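Local coordinates for protein p450 cytochrome, putative (PDB 6Y01) that binds the molybdenum cofactor (Moco) and serves as its carrier, on a Rossmann-type fold, at the interface of chains A and B. Sequence-based numbering; all coordinates share one arbitrary frame. Chains: chain A/B, p450 cytochrome, putative.

The interface of chains A and B. Residues chain A 117-119, 122; chain B 129-130, 148, 151.
The N-terminal end of helix 119-130 of chain A, with the loop residues just before it, meets two helix ends of chain B. These are the C-terminal ends of helices 119-130 and 142-151. The patch is largely aliphatic, with one aromatic ring. A:Leu119 sits at its centre, between B:Leu129 and B:Lys130 on one helix and B:Leu151 on the other. Its CG stands anti to the carbonyl carbon (chi1 -67°), which together with chi2 of 166° points the methyl fork at the chain B helix ends. A:Leu119 CD1 faces helix 119-130 and lies where B:Leu129 joins B:Lys130, 3.6 Å from B:Lys130 N. The same methyl also touches the side chain of B:Leu129 at CB. A:Leu119 CD2 lies between B:Leu151 and B:Leu129, 3.8 Å from B:Leu151 CB. The side chain crosses that of B:Leu129 at about a right angle but runs antiparallel past that of B:Leu151. An alanine in place of A:Leu119 would take away both methyls, and would probably leave a gap between the two chain B helix ends. B:Leu151 has 82 Å² of surface hidden by chain A. It reaches beyond A:Leu119 towards the loop, where its CD2 faces A:Gly118 and A:Ile117. B:Lys130 packs through its backbone and CB. The interface is two-fold symmetric, so the same contact recurs with the chains exchanged. The deposited assembly is a tetramer, and this interface may help to build it. One turn further along the chain A helix, A:Leu122 carries its CG anti to the backbone N (chi1 -163°). This helps to bring A:Leu122 CD2 to the CE1-CZ edge of the B:Phe148 ring, off its plane rather than over its centre, 3.3 Å from B:Phe148 CE1.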
loop_
_atom_site.group_PDB
_atom_site.type_symbol
_atom_site.label_atom_id
_atom_site.label_comp_id
_atom_site.label_asym_id
_atom_site.label_seq_id
_atom_site.Cartn_x
_atom_site.Cartn_y
_atom_site.Cartn_z
ATOM N N ILE A 117 -0.093 -6.393 24.156
ATOM C CA ILE A 117 1.061 -5.707 23.547
ATOM C C ILE A 117 1.812 -6.735 22.702
ATOM O O ILE A 117 1.712 -7.947 22.905
ATOM C CB ILE A 117 1.939 -5.063 24.639
ATOM C CG1 ILE A 117 2.932 -4.047 24.034
ATOM C CG2 ILE A 117 2.615 -6.166 25.406
ATOM C CD1 ILE A 117 2.241 -2.827 23.418
ATOM N N GLY A 118 2.545 -6.216 21.762
ATOM C CA GLY A 118 3.455 -6.960 20.898
ATOM C C GLY A 118 3.972 -5.969 19.895
ATOM O O GLY A 118 3.571 -4.799 19.864
ATOM N N LEU A 119 4.889 -6.411 19.026
ATOM C CA LEU A 119 5.461 -5.469 18.064
ATOM C C LEU A 119 4.425 -4.954 17.064
ATOM O O LEU A 119 4.437 -3.768 16.758
ATOM C CB LEU A 119 6.629 -6.156 17.358
ATOM C CG LEU A 119 7.831 -6.468 18.242
ATOM C CD1 LEU A 119 8.771 -7.420 17.568
ATOM C CD2 LEU A 119 8.588 -5.204 18.581
ATOM N N LEU A 122 2.301 -2.433 18.813
ATOM C CA LEU A 122 3.029 -1.175 19.032
ATOM C C LEU A 122 3.007 -0.342 17.758
ATOM O O LEU A 122 2.882 0.895 17.823
ATOM C CB LEU A 122 4.481 -1.483 19.463
ATOM C CG LEU A 122 5.200 -0.305 20.095
ATOM C CD1 LEU A 122 4.871 -0.287 21.577
ATOM C CD2 LEU A 122 6.694 -0.405 19.949
ATOM N N LEU B 129 11.545 -5.070 13.664
ATOM C CA LEU B 129 11.777 -6.160 14.608
ATOM C C LEU B 129 10.810 -7.300 14.379
ATOM O O LEU B 129 11.202 -8.458 14.524
ATOM C CB LEU B 129 11.738 -5.644 16.031
ATOM C CG LEU B 129 12.863 -4.709 16.458
ATOM C CD1 LEU B 129 12.541 -4.049 17.800
ATOM C CD2 LEU B 129 14.167 -5.449 16.501
ATOM N N LYS B 130 9.557 -6.995 14.041
ATOM C CA LYS B 130 8.570 -8.047 13.793
ATOM C C LYS B 130 9.025 -8.908 12.616
ATOM O O LYS B 130 8.830 -10.129 12.657
ATOM C CB LYS B 130 7.222 -7.409 13.457
ATOM C CG LYS B 130 6.113 -8.421 13.298
ATOM C CD LYS B 130 4.765 -7.796 13.174
ATOM C CE LYS B 130 3.785 -8.783 12.617
ATOM N NZ LYS B 130 3.513 -9.786 13.647
ATOM N N PHE B 148 12.198 -1.915 23.665
ATOM C CA PHE B 148 12.527 -2.713 22.467
ATOM C C PHE B 148 13.420 -3.897 22.828
ATOM O O PHE B 148 13.273 -4.921 22.179
ATOM C CB PHE B 148 13.086 -1.813 21.377
ATOM C CG PHE B 148 11.988 -1.045 20.694
ATOM C CD1 PHE B 148 10.943 -1.740 20.116
ATOM C CD2 PHE B 148 12.023 0.342 20.592
ATOM C CE1 PHE B 148 9.931 -1.051 19.479
ATOM C CE2 PHE B 148 11.025 1.013 19.925
ATOM C CZ PHE B 148 10.010 0.309 19.349
ATOM N N LEU B 151 10.746 -6.426 24.007
ATOM C CA LEU B 151 9.835 -6.919 22.956
ATOM C C LEU B 151 10.583 -7.670 21.870
ATOM O O LEU B 151 9.954 -8.421 21.138
ATOM C CB LEU B 151 9.075 -5.750 22.322
ATOM C CG LEU B 151 7.977 -5.113 23.151
ATOM C CD1 LEU B 151 7.369 -3.977 22.345
ATOM C CD2 LEU B 151 6.905 -6.096 23.549
#